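Local coordinates for protein transcriptional regulator nlh2 (Aquifex aeolicus, PDB 4G3V) that probably regulates sigma-54-dependent transcription through its GAF domain, a sensory domain captured here in an inactive state, at residues A114-P119 against E140-F145; I130-E135 against Q147-I152; E75-K80 against L88-V93; V42-I47 against T103-L108. All coordinates share one frame; numbering follows the deposited sequence.

Contact 1: A114-P119 against E140-F145; sequences ALIAAP and ESLENF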
loop_
_atom_site.group_PDB
_atom_site.type_symbol
_atom_site.label_atom_id
_atom_site.label_comp_id
_atom_site.label_asym_id
_atom_site.label_seq_id
_atom_site.Cartn_x
_atom_site.Cartn_y
_atom_site.Cartn_z
ATOM N N ALA A 114 5.129 0.637 -21.619
ATOM C CA ALA A 114 5.806 -0.298 -20.732
ATOM C C ALA A 114 4.796 -1.284 -20.159
ATOM O O ALA A 114 3.591 -1.018 -20.117
ATOM C CB ALA A 114 6.503 0.436 -19.616
ATOM N N LEU A 115 5.305 -2.426 -19.711
ATOM C CA LEU A 115 4.508 -3.406 -19.001
ATOM C C LEU A 115 5.008 -3.445 -17.561
ATOM O O LEU A 115 6.208 -3.580 -17.323
ATOM C CB LEU A 115 4.656 -4.779 -19.665
ATOM C CG LEU A 115 3.794 -5.933 -19.152
ATOM C CD1 LEU A 115 3.820 -7.113 -20.111
ATOM C CD2 LEU A 115 4.238 -6.381 -17.789
ATOM N N ILE A 116 4.105 -3.295 -16.601
ATOM C CA ILE A 116 4.472 -3.503 -15.200
ATOM C C ILE A 116 3.578 -4.596 -14.636
ATOM O O ILE A 116 2.358 -4.504 -14.714
ATOM C CB ILE A 116 4.297 -2.238 -14.351
ATOM C CG1 ILE A 116 5.196 -1.122 -14.872
ATOM C CG2 ILE A 116 4.599 -2.533 -12.870
ATOM C CD1 ILE A 116 4.971 0.204 -14.188
ATOM N N ALA A 117 4.196 -5.624 -14.074
ATOM C CA ALA A 117 3.463 -6.741 -13.515
ATOM C C ALA A 117 3.942 -6.957 -12.088
ATOM O O ALA A 117 5.155 -7.055 -11.836
ATOM C CB ALA A 117 3.666 -7.989 -14.363
ATOM N N ALA A 118 2.995 -7.006 -11.156
ATOM C CA ALA A 118 3.322 -7.146 -9.743
ATOM C C ALA A 118 2.534 -8.294 -9.137
ATOM O O ALA A 118 1.349 -8.508 -9.464
ATOM C CB ALA A 118 3.020 -5.866 -8.991
ATOM N N PRO A 119 3.174 -9.020 -8.222
ATOM C CA PRO A 119 2.520 -10.175 -7.608
ATOM C C PRO A 119 1.472 -9.742 -6.584
ATOM O O PRO A 119 1.565 -8.667 -5.968
ATOM C CB PRO A 119 3.669 -10.911 -6.919
ATOM C CG PRO A 119 4.649 -9.853 -6.604
ATOM C CD PRO A 119 4.523 -8.792 -7.678
ATOM N N GLU A 140 12.929 6.860 -15.721
ATOM C CA GLU A 140 12.864 7.323 -14.341
ATOM C C GLU A 140 11.436 7.321 -13.797
ATOM O O GLU A 140 11.154 6.682 -12.786
ATOM C CB GLU A 140 13.482 8.714 -14.222
ATOM C CG GLU A 140 13.857 9.090 -12.803
ATOM C CD GLU A 140 14.953 10.129 -12.752
ATOM O OE1 GLU A 140 15.532 10.437 -13.817
ATOM O OE2 GLU A 140 15.236 10.637 -11.644
ATOM N N SER A 141 10.540 8.036 -14.466
ATOM C CA SER A 141 9.135 8.076 -14.069
ATOM C C SER A 141 8.490 6.683 -14.090
ATOM O O SER A 141 7.484 6.441 -13.430
ATOM C CB SER A 141 8.359 9.014 -14.995
ATOM O OG SER A 141 8.485 8.609 -16.350
ATOM N N LEU A 142 9.065 5.773 -14.866
ATOM C CA LEU A 142 8.579 4.403 -14.901
ATOM C C LEU A 142 8.881 3.714 -13.569
ATOM O O LEU A 142 8.043 2.992 -13.025
ATOM C CB LEU A 142 9.223 3.649 -16.063
ATOM C CG LEU A 142 8.915 2.156 -16.166
ATOM C CD1 LEU A 142 7.418 1.894 -16.157
ATOM C CD2 LEU A 142 9.540 1.595 -17.429
ATOM N N GLU A 143 10.076 3.955 -13.038
ATOM C CA GLU A 143 10.481 3.349 -11.773
ATOM C C GLU A 143 9.605 3.827 -10.617
ATOM O O GLU A 143 9.246 3.047 -9.734
ATOM C CB GLU A 143 11.956 3.641 -11.479
ATOM C CG GLU A 143 12.929 2.891 -12.393
ATOM C CD GLU A 143 14.393 3.228 -12.108
ATOM O OE1 GLU A 143 14.697 3.679 -10.980
ATOM O OE2 GLU A 143 15.237 3.044 -13.016
ATOM N N ASN A 144 9.248 5.104 -10.627
ATOM C CA ASN A 144 8.376 5.639 -9.591
ATOM C C ASN A 144 6.987 5.017 -9.662
ATOM O O ASN A 144 6.388 4.661 -8.644
ATOM C CB ASN A 144 8.271 7.158 -9.714
ATOM C CG ASN A 144 7.315 7.760 -8.699
ATOM O OD1 ASN A 144 7.614 7.815 -7.502
ATOM N ND2 ASN A 144 6.162 8.224 -9.174
ATOM N N PHE A 145 6.479 4.876 -10.880
ATOM C CA PHE A 145 5.149 4.339 -11.087
ATOM C C PHE A 145 5.089 2.886 -10.622
ATOM O O PHE A 145 4.077 2.430 -10.066
ATOM C CB PHE A 145 4.792 4.435 -12.565
ATOM C CG PHE A 145 3.329 4.373 -12.835
ATOM C CD1 PHE A 145 2.556 5.511 -12.751
ATOM C CD2 PHE A 145 2.730 3.189 -13.193
ATOM C CE1 PHE A 145 1.203 5.460 -13.011
ATOM C CE2 PHE A 145 1.380 3.125 -13.449
ATOM C CZ PHE A 145 0.614 4.257 -13.356
#

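Contact 2: I130-E135 against Q147-I152; sequences ITIFKE and QTINVI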
loop_
_atom_site.group_PDB
_atom_site.type_symbol
_atom_site.label_atom_id
_atom_site.label_comp_id
_atom_site.label_asym_id
_atom_site.label_seq_id
_atom_site.Cartn_x
_atom_site.Cartn_y
_atom_site.Cartn_z
ATOM N N ILE A 130 -1.148 -8.580 -10.957
ATOM C CA ILE A 130 -1.786 -7.466 -11.653
ATOM C C ILE A 130 -0.789 -6.956 -12.672
ATOM O O ILE A 130 0.377 -6.718 -12.346
ATOM C CB ILE A 130 -2.245 -6.347 -10.706
ATOM C CG1 ILE A 130 -2.743 -5.141 -11.506
ATOM C CG2 ILE A 130 -1.143 -5.934 -9.746
ATOM C CD1 ILE A 130 -3.400 -4.052 -10.646
ATOM N N THR A 131 -1.257 -6.825 -13.914
ATOM C CA THR A 131 -0.425 -6.411 -15.033
ATOM C C THR A 131 -1.046 -5.194 -15.704
ATOM O O THR A 131 -2.249 -5.184 -16.014
ATOM C CB THR A 131 -0.300 -7.537 -16.050
ATOM O OG1 THR A 131 0.374 -8.648 -15.441
ATOM C CG2 THR A 131 0.455 -7.081 -17.304
ATOM N N ILE A 132 -0.233 -4.176 -15.936
ATOM C CA ILE A 132 -0.717 -2.963 -16.583
ATOM C C ILE A 132 0.195 -2.561 -17.732
ATOM O O ILE A 132 1.382 -2.874 -17.737
ATOM C CB ILE A 132 -0.848 -1.777 -15.585
ATOM C CG1 ILE A 132 0.511 -1.248 -15.145
ATOM C CG2 ILE A 132 -1.631 -2.191 -14.348
ATOM C CD1 ILE A 132 0.982 -0.049 -15.906
ATOM N N PHE A 133 -0.374 -1.864 -18.706
ATOM C CA PHE A 133 0.385 -1.322 -19.814
ATOM C C PHE A 133 0.172 0.192 -19.830
ATOM O O PHE A 133 -0.964 0.670 -19.720
ATOM C CB PHE A 133 -0.114 -1.918 -21.123
ATOM C CG PHE A 133 0.185 -3.378 -21.282
ATOM C CD1 PHE A 133 -0.646 -4.329 -20.728
ATOM C CD2 PHE A 133 1.300 -3.797 -21.997
ATOM C CE1 PHE A 133 -0.377 -5.673 -20.873
ATOM C CE2 PHE A 133 1.577 -5.133 -22.142
ATOM C CZ PHE A 133 0.730 -6.080 -21.579
ATOM N N LYS A 134 1.249 0.951 -19.947
ATOM C CA LYS A 134 1.138 2.393 -19.932
ATOM C C LYS A 134 2.351 3.039 -20.595
ATOM O O LYS A 134 3.467 2.556 -20.449
ATOM C CB LYS A 134 1.017 2.877 -18.490
ATOM C CG LYS A 134 0.960 4.395 -18.351
ATOM C CD LYS A 134 0.748 4.784 -16.894
ATOM C CE LYS A 134 0.967 6.266 -16.674
ATOM N NZ LYS A 134 -0.054 7.078 -17.387
ATOM N N GLU A 135 2.123 4.126 -21.322
ATOM C CA GLU A 135 3.206 4.860 -21.972
ATOM C C GLU A 135 4.006 5.715 -20.990
ATOM O O GLU A 135 3.444 6.378 -20.125
ATOM C CB GLU A 135 2.647 5.783 -23.059
ATOM C CG GLU A 135 2.085 5.080 -24.276
ATOM C CD GLU A 135 1.856 6.052 -25.418
ATOM O OE1 GLU A 135 1.533 7.225 -25.135
ATOM O OE2 GLU A 135 2.018 5.658 -26.591
ATOM N N GLN A 147 6.404 1.509 -8.107
ATOM C CA GLN A 147 6.210 1.372 -6.660
ATOM C C GLN A 147 4.714 1.353 -6.356
ATOM O O GLN A 147 4.226 0.560 -5.534
ATOM C CB GLN A 147 6.907 2.511 -5.895
ATOM C CG GLN A 147 6.935 2.316 -4.362
ATOM C CD GLN A 147 7.810 3.343 -3.617
ATOM O OE1 GLN A 147 8.298 4.308 -4.207
ATOM N NE2 GLN A 147 8.017 3.120 -2.314
ATOM N N THR A 148 3.978 2.219 -7.033
ATOM C CA THR A 148 2.545 2.311 -6.803
ATOM C C THR A 148 1.791 1.062 -7.276
ATOM O O THR A 148 0.883 0.583 -6.595
ATOM C CB THR A 148 1.978 3.563 -7.460
ATOM O OG1 THR A 148 2.472 4.709 -6.761
ATOM C CG2 THR A 148 0.474 3.566 -7.392
ATOM N N ILE A 149 2.168 0.501 -8.419
ATOM C CA ILE A 149 1.539 -0.741 -8.850
ATOM C C ILE A 149 1.849 -1.854 -7.838
ATOM O O ILE A 149 0.989 -2.695 -7.524
ATOM C CB ILE A 149 1.963 -1.124 -10.280
ATOM C CG1 ILE A 149 1.552 -0.014 -11.253
ATOM C CG2 ILE A 149 1.345 -2.477 -10.694
ATOM C CD1 ILE A 149 0.071 0.261 -11.285
ATOM N N ASN A 150 3.070 -1.874 -7.311
ATOM C CA ASN A 150 3.389 -2.867 -6.292
ATOM C C ASN A 150 2.491 -2.714 -5.062
ATOM O O ASN A 150 2.035 -3.707 -4.491
ATOM C CB ASN A 150 4.842 -2.803 -5.870
ATOM C CG ASN A 150 5.197 -3.922 -4.888
ATOM O OD1 ASN A 150 5.224 -5.099 -5.261
ATOM N ND2 ASN A 150 5.426 -3.564 -3.627
ATOM N N VAL A 151 2.241 -1.474 -4.659
ATOM C CA VAL A 151 1.353 -1.211 -3.533
ATOM C C VAL A 151 -0.036 -1.760 -3.832
ATOM O O VAL A 151 -0.656 -2.395 -2.984
ATOM C CB VAL A 151 1.246 0.287 -3.227
ATOM C CG1 VAL A 151 0.052 0.563 -2.317
ATOM C CG2 VAL A 151 2.540 0.793 -2.592
ATOM N N ILE A 152 -0.511 -1.555 -5.059
ATOM C CA ILE A 152 -1.846 -2.028 -5.415
ATOM C C ILE A 152 -1.908 -3.561 -5.385
ATOM O O ILE A 152 -2.890 -4.135 -4.933
ATOM C CB ILE A 152 -2.297 -1.440 -6.745
ATOM C CG1 ILE A 152 -2.510 0.075 -6.545
ATOM C CG2 ILE A 152 -3.599 -2.111 -7.230
ATOM C CD1 ILE A 152 -2.729 0.824 -7.783
#

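Contact 3: E75-K80 against L88-V93; sequences EGITGK and LVIPNV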
loop_
_atom_site.group_PDB
_atom_site.type_symbol
_atom_site.label_atom_id
_atom_site.label_comp_id
_atom_site.label_asym_id
_atom_site.label_seq_id
_atom_site.Cartn_x
_atom_site.Cartn_y
_atom_site.Cartn_z
ATOM N N GLU A 75 5.975 -18.671 -17.833
ATOM C CA GLU A 75 5.502 -18.351 -19.185
ATOM C C GLU A 75 5.289 -16.856 -19.405
ATOM O O GLU A 75 4.331 -16.261 -18.872
ATOM C CB GLU A 75 4.186 -19.073 -19.487
ATOM C CG GLU A 75 3.620 -18.714 -20.851
ATOM C CD GLU A 75 2.299 -19.404 -21.149
ATOM O OE1 GLU A 75 1.677 -19.957 -20.210
ATOM O OE2 GLU A 75 1.880 -19.385 -22.324
ATOM N N GLY A 76 6.153 -16.253 -20.213
ATOM C CA GLY A 76 6.055 -14.830 -20.484
ATOM C C GLY A 76 6.347 -13.987 -19.248
ATOM O O GLY A 76 6.744 -14.500 -18.204
ATOM N N ILE A 77 6.152 -12.682 -19.368
ATOM C CA ILE A 77 6.469 -11.748 -18.288
ATOM C C ILE A 77 5.554 -11.951 -17.088
ATOM O O ILE A 77 6.018 -12.061 -15.948
ATOM C CB ILE A 77 6.383 -10.292 -18.790
ATOM C CG1 ILE A 77 7.454 -10.061 -19.865
ATOM C CG2 ILE A 77 6.562 -9.307 -17.645
ATOM C CD1 ILE A 77 7.172 -8.889 -20.780
ATOM N N THR A 78 4.252 -12.041 -17.344
ATOM C CA THR A 78 3.304 -12.266 -16.270
ATOM C C THR A 78 3.557 -13.622 -15.599
ATOM O O THR A 78 3.490 -13.735 -14.379
ATOM C CB THR A 78 1.852 -12.130 -16.782
ATOM O OG1 THR A 78 1.622 -10.768 -17.191
ATOM C CG2 THR A 78 0.869 -12.484 -15.698
ATOM N N GLY A 79 3.897 -14.640 -16.390
ATOM C CA GLY A 79 4.191 -15.958 -15.849
ATOM C C GLY A 79 5.449 -15.983 -14.991
ATOM O O GLY A 79 5.555 -16.766 -14.047
ATOM N N LYS A 80 6.415 -15.131 -15.309
ATOM C CA LYS A 80 7.630 -15.065 -14.503
ATOM C C LYS A 80 7.358 -14.418 -13.147
ATOM O O LYS A 80 7.893 -14.852 -12.129
ATOM C CB LYS A 80 8.740 -14.328 -15.250
ATOM C CG LYS A 80 9.395 -15.170 -16.336
ATOM C CD LYS A 80 10.308 -14.326 -17.212
ATOM C CE LYS A 80 11.158 -15.191 -18.112
ATOM N NZ LYS A 80 10.331 -16.066 -18.984
ATOM N N LEU A 88 8.095 -7.340 -12.375
ATOM C CA LEU A 88 8.852 -6.968 -13.562
ATOM C C LEU A 88 8.360 -5.628 -14.111
ATOM O O LEU A 88 7.152 -5.366 -14.180
ATOM C CB LEU A 88 8.751 -8.052 -14.635
ATOM C CG LEU A 88 9.732 -9.216 -14.443
ATOM C CD1 LEU A 88 9.380 -10.370 -15.377
ATOM C CD2 LEU A 88 11.168 -8.750 -14.680
ATOM N N VAL A 89 9.315 -4.807 -14.519
ATOM C CA VAL A 89 9.056 -3.486 -15.087
ATOM C C VAL A 89 9.780 -3.444 -16.428
ATOM O O VAL A 89 11.015 -3.376 -16.464
ATOM C CB VAL A 89 9.608 -2.393 -14.147
ATOM C CG1 VAL A 89 9.369 -1.001 -14.724
ATOM C CG2 VAL A 89 8.990 -2.545 -12.764
ATOM N N ILE A 90 9.024 -3.522 -17.529
ATOM C CA ILE A 90 9.620 -3.694 -18.857
ATOM C C ILE A 90 9.321 -2.520 -19.758
ATOM O O ILE A 90 8.225 -2.421 -20.289
ATOM C CB ILE A 90 9.065 -4.932 -19.587
ATOM C CG1 ILE A 90 9.160 -6.174 -18.706
ATOM C CG2 ILE A 90 9.796 -5.130 -20.918
ATOM C CD1 ILE A 90 10.564 -6.602 -18.386
ATOM N N PRO A 91 10.300 -1.629 -19.942
ATOM C CA PRO A 91 10.144 -0.490 -20.842
ATOM C C PRO A 91 10.058 -0.971 -22.287
ATOM O O PRO A 91 10.633 -2.011 -22.611
ATOM C CB PRO A 91 11.435 0.315 -20.634
ATOM C CG PRO A 91 12.181 -0.350 -19.547
ATOM C CD PRO A 91 11.674 -1.737 -19.423
ATOM N N ASN A 92 9.329 -0.244 -23.130
ATOM C CA ASN A 92 9.290 -0.556 -24.554
ATOM C C ASN A 92 9.007 -2.037 -24.781
ATOM O O ASN A 92 9.717 -2.713 -25.551
ATOM C CB ASN A 92 10.625 -0.166 -25.188
ATOM C CG ASN A 92 11.164 1.150 -24.637
ATOM O OD1 ASN A 92 12.269 1.207 -24.085
ATOM N ND2 ASN A 92 10.371 2.215 -24.765
ATOM N N VAL A 93 7.962 -2.531 -24.112
ATOM C CA VAL A 93 7.710 -3.965 -24.012
ATOM C C VAL A 93 7.432 -4.562 -25.383
ATOM O O VAL A 93 7.690 -5.739 -25.624
ATOM C CB VAL A 93 6.531 -4.263 -23.045
ATOM C CG1 VAL A 93 5.240 -3.624 -23.536
ATOM C CG2 VAL A 93 6.348 -5.766 -22.851
#

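Contact 4: V42-I47 against T103-L108; sequences VEHSFI and TGIGRL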
loop_
_atom_site.group_PDB
_atom_site.type_symbol
_atom_site.label_atom_id
_atom_site.label_comp_id
_atom_site.label_asym_id
_atom_site.label_seq_id
_atom_site.Cartn_x
_atom_site.Cartn_y
_atom_site.Cartn_z
ATOM N N VAL A 42 -4.129 4.455 -16.875
ATOM C CA VAL A 42 -3.772 3.101 -17.283
ATOM C C VAL A 42 -4.877 2.540 -18.156
ATOM O O VAL A 42 -5.928 2.151 -17.656
ATOM C CB VAL A 42 -3.568 2.188 -16.069
ATOM C CG1 VAL A 42 -3.351 0.750 -16.511
ATOM C CG2 VAL A 42 -2.404 2.687 -15.236
ATOM N N GLU A 43 -4.631 2.491 -19.462
ATOM C CA GLU A 43 -5.687 2.181 -20.418
ATOM C C GLU A 43 -5.908 0.683 -20.646
ATOM O O GLU A 43 -6.986 0.279 -21.061
ATOM C CB GLU A 43 -5.412 2.908 -21.745
ATOM C CG GLU A 43 -5.617 4.434 -21.652
ATOM C CD GLU A 43 -4.713 5.231 -22.589
ATOM O OE1 GLU A 43 -3.522 5.410 -22.254
ATOM O OE2 GLU A 43 -5.184 5.688 -23.652
ATOM N N HIS A 44 -4.898 -0.137 -20.373
ATOM C CA HIS A 44 -5.012 -1.582 -20.534
ATOM C C HIS A 44 -4.458 -2.288 -19.304
ATOM O O HIS A 44 -3.336 -2.013 -18.877
ATOM C CB HIS A 44 -4.237 -2.054 -21.769
ATOM C CG HIS A 44 -4.535 -1.265 -23.013
ATOM N ND1 HIS A 44 -5.622 -1.523 -23.809
ATOM C CD2 HIS A 44 -3.880 -0.227 -23.587
ATOM C CE1 HIS A 44 -5.630 -0.682 -24.835
ATOM N NE2 HIS A 44 -4.581 0.111 -24.724
ATOM N N SER A 45 -5.217 -3.219 -18.748
ATOM C CA SER A 45 -4.785 -3.877 -17.523
ATOM C C SER A 45 -5.579 -5.132 -17.275
ATOM O O SER A 45 -6.673 -5.301 -17.818
ATOM C CB SER A 45 -4.973 -2.943 -16.316
ATOM O OG SER A 45 -6.342 -2.610 -16.152
ATOM N N PHE A 46 -5.033 -6.009 -16.440
ATOM C CA PHE A 46 -5.774 -7.167 -15.994
ATOM C C PHE A 46 -5.268 -7.636 -14.644
ATOM O O PHE A 46 -4.162 -7.308 -14.241
ATOM C CB PHE A 46 -5.751 -8.300 -17.043
ATOM C CG PHE A 46 -4.393 -8.931 -17.268
ATOM C CD1 PHE A 46 -3.878 -9.853 -16.372
ATOM C CD2 PHE A 46 -3.663 -8.626 -18.403
ATOM C CE1 PHE A 46 -2.621 -10.445 -16.592
ATOM C CE2 PHE A 46 -2.420 -9.211 -18.642
ATOM C CZ PHE A 46 -1.898 -10.122 -17.740
ATOM N N ILE A 47 -6.132 -8.354 -13.935
ATOM C CA ILE A 47 -5.780 -9.017 -12.699
ATOM C C ILE A 47 -6.022 -10.494 -12.961
ATOM O O ILE A 47 -7.121 -10.882 -13.359
ATOM C CB ILE A 47 -6.628 -8.501 -11.521
ATOM C CG1 ILE A 47 -6.280 -7.039 -11.253
ATOM C CG2 ILE A 47 -6.406 -9.342 -10.284
ATOM C CD1 ILE A 47 -7.256 -6.289 -10.344
ATOM N N THR A 103 -1.882 -12.066 -25.722
ATOM C CA THR A 103 -3.143 -11.456 -26.119
ATOM C C THR A 103 -3.037 -10.676 -27.418
ATOM O O THR A 103 -3.992 -10.021 -27.831
ATOM C CB THR A 103 -3.623 -10.493 -25.037
ATOM O OG1 THR A 103 -2.569 -9.567 -24.725
ATOM C CG2 THR A 103 -4.010 -11.272 -23.793
ATOM N N GLY A 104 -1.875 -10.728 -28.059
ATOM C CA GLY A 104 -1.678 -10.008 -29.302
ATOM C C GLY A 104 -1.848 -8.507 -29.134
ATOM O O GLY A 104 -1.943 -7.786 -30.127
ATOM N N ILE A 105 -1.868 -8.029 -27.886
ATOM C CA ILE A 105 -1.985 -6.597 -27.631
ATOM C C ILE A 105 -0.804 -5.877 -28.252
ATOM O O ILE A 105 -0.891 -4.696 -28.573
ATOM C CB ILE A 105 -2.056 -6.254 -26.127
ATOM C CG1 ILE A 105 -2.193 -4.741 -25.936
ATOM C CG2 ILE A 105 -0.817 -6.757 -25.388
ATOM C CD1 ILE A 105 -2.324 -4.314 -24.480
ATOM N N GLY A 106 0.301 -6.598 -28.423
ATOM C CA GLY A 106 1.506 -6.021 -28.988
ATOM C C GLY A 106 1.270 -5.054 -30.135
ATOM O O GLY A 106 1.774 -3.933 -30.123
ATOM N N ARG A 107 0.504 -5.484 -31.133
ATOM C CA ARG A 107 0.314 -4.688 -32.344
ATOM C C ARG A 107 -0.449 -3.397 -32.071
ATOM O O ARG A 107 -0.437 -2.480 -32.889
ATOM C CB ARG A 107 -0.435 -5.502 -33.393
ATOM C CG ARG A 107 -1.884 -5.752 -33.046
ATOM C CD ARG A 107 -2.585 -6.538 -34.144
ATOM N NE ARG A 107 -3.937 -6.043 -34.364
ATOM C CZ ARG A 107 -4.934 -6.211 -33.504
ATOM N NH1 ARG A 107 -4.730 -6.863 -32.361
ATOM N NH2 ARG A 107 -6.134 -5.724 -33.779
ATOM N N LEU A 108 -1.120 -3.338 -30.924
ATOM C CA LEU A 108 -1.873 -2.151 -30.522
ATOM C C LEU A 108 -1.029 -1.190 -29.680
ATOM O O LEU A 108 -1.363 -0.010 -29.557
ATOM C CB LEU A 108 -3.122 -2.560 -29.735
ATOM C CG LEU A 108 -3.964 -1.393 -29.213
ATOM C CD1 LEU A 108 -4.430 -0.494 -30.367
ATOM C CD2 LEU A 108 -5.153 -1.903 -28.408
#

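Contact 1: A114-P119 against E140-F145
I116 and L142 pin helix 139-162 to strand 113-122 in this GAF fold, where the long C-terminal helix lies on one face of the antiparallel sheet. Strand segment 114-119 and helix segment 140-145 run roughly the same way, 23° apart, with axes 10.3 Å from each other, and apolar side chains bridge that gap. I116 does most of the reaching: with CG1 set anti to the carbonyl carbon and chi2 at 174°, the chain is drawn out so that its CD1 comes within 3.6 Å of L142 CD1. The two side chains pass each other in opposite directions, so they overlap along their flanks. L142 also forks over the small A114, whose CB sits 3.9 Å from L142 CD1 and equally far from L142 CD2. F136, in the turn leading to the helix, touches both A114 and L142 and meets the F145 ring edge-to-face. All four touching residues are buried. F145, almost one helical turn beyond L142, offers I116 its ring edge rather than a face: I116 CD1 lies near the ring plane, 3.9 Å from F145 CD2.

Contact 2: I130-E135 against Q147-I152
I130 and I132 on the strand meet I149 and I152 on the helix in a wholly isoleucine contact within the GAF core. The helix segment runs back against the strand at 148°, with axes 9.4 Å apart, and each pair meets branch to branch. I130 CD1 touches I152 CG2 at 3.9 Å, reaching it because I130 holds CG1 anti to its backbone N (chi1 173°). Its other branch stands farther off, I130 CG2 lying 4.4 Å from I149 CG2. Further along the strand, I132 CG1 lies 4.2 Å from I149 CD1. L36 of helix 25-40 packs on both I130 and I152, and I15 of helix 4-19 adds to the cover over I152.

Around this apolar patch lie backbone bonds and the subunit interface. The backbones of I130 and I132 bond to A118 and I116 in strand 113-122, while T131 and F133 turn their side chains to the other face of the sheet. On the helix, N150 ND2 is hydrogen-bonded to N13 OD1 of the second subunit, and V151 packs on its own counterpart there. The chemistry implies that non-directional dispersion and burial alone join these helix and strand segments, whereas another side of the same helix meets the second subunit through both apolar packing at V151 and the directional N150 bond.

Contact 3: E75-K80 against L88-V93
I77 and L88 mark the nearest approach of the two backbones, with CA atoms 7.1 Å apart. Helix segment 76-80 runs nearly antiparallel to strand 88-90, at 158° and with 9.6 Å between the axes. G76 has a positive phi of 67°, and within segment 75-80 its O accepts a bond from K80 N, the distance from K80 N to G76 O being 3.0 Å.

I77 reaches toward the strand with both of its branches. I77 CG2, anti to the backbone N, lies 3.8 Å from L88 CD1. The other branch carries I77 CD1 to a site between two residues, 4.0 Å from I90 CG1 and 3.8 Å from V93 CG2, so a single isoleucine bridges the end of the strand and the turn after it.

In the GAF sheet, strand 88-90 is outermost within this chain and pairs with strand 113-122. Its residues alternate between the two faces: L88 and I90 look to helix 76-84, whereas V89 points the other way and packs on L142 and Y146 of helix 139-162. The short helix and the long one therefore lie on opposite faces of the edge strand.

K80 contributes the aliphatic root of its side chain, with K80 CB 4.0 Å from L88 CD1. The rest of the chain leads away, bends at chi4 and brings NZ to a weak hydrogen bond with G74 O. F99 also touches both I77 and V93, while T78, facing away from strand 88-90, hydrogen-bonds through OG1 to T131 OG1.

Contact 4: V42-I47 against T103-L108
The bond from L108 N to I105 O, 2.7 Å long, closes a 3-10 turn that presents I105 and L108 together to the H44 side chain. Backbones stay well apart, the nearest CA atoms, those of H44 and I105, being 9.2 Å from each other, so side chains alone span the gap.

I105 is fully extended, with CG1 anti to the backbone N (chi1 -179°) and chi2 of 178°. This sends its terminal methyl over one face of the imidazole: I105 CD1 is 4.0 Å from H44 CG and as far from H44 CB. L108 comes to the far end of the ring at an oblique angle, L108 CD2 lying 3.8 Å from H44 CE1. I105 is buried and L108 exposed, so the contact runs from the interior outward to solvent.

Y63 ties the two sides together. Its backbone N is hydrogen-bonded to H44 ND1, its OH to T103 O, and the side chains of I105 and L108 touch it. The loop itself is braced at G106, whose O meets K94 NZ and whose N meets N101 OD1.

Strand 44-51 is a central strand of the GAF sheet, and the segment 103-108 belongs to the long connection between strands 88-90 and 113-122, folded back over the sheet. Related GAF domains commonly place a ligand pocket between sheet and loops of this kind. Because a backbone amide can only donate, ND1 presumably acts as acceptor, consistent with a proton on NE2; this bond would fix the ring's rotation while the two aliphatic chains hold it by dispersion.

All four contacts lie in one GAF domain and reach the same antiparallel sheet. Contacts 1 and 2, centres about 6 Å apart, share helix 139-162 and use the neighbouring strands 113-122 and 125-135; their segments alternate along the chain. Contact 3, centred about 10 Å from contact 1, extends that sheet to strand 88-90, joined by L115 O to I90 N at 2.8 Å. Contact 4 begins on strand 44-51, beside strand 125-135, and its long chain closure encloses contact 3; both close before contacts 1 and 2 open. It lies farthest from contact 1, about 15 Å between centres. The long helix thus packs on one face, while helix 76-84 and the loop of contact 4 pack on the other, leaving the sheet sandwiched.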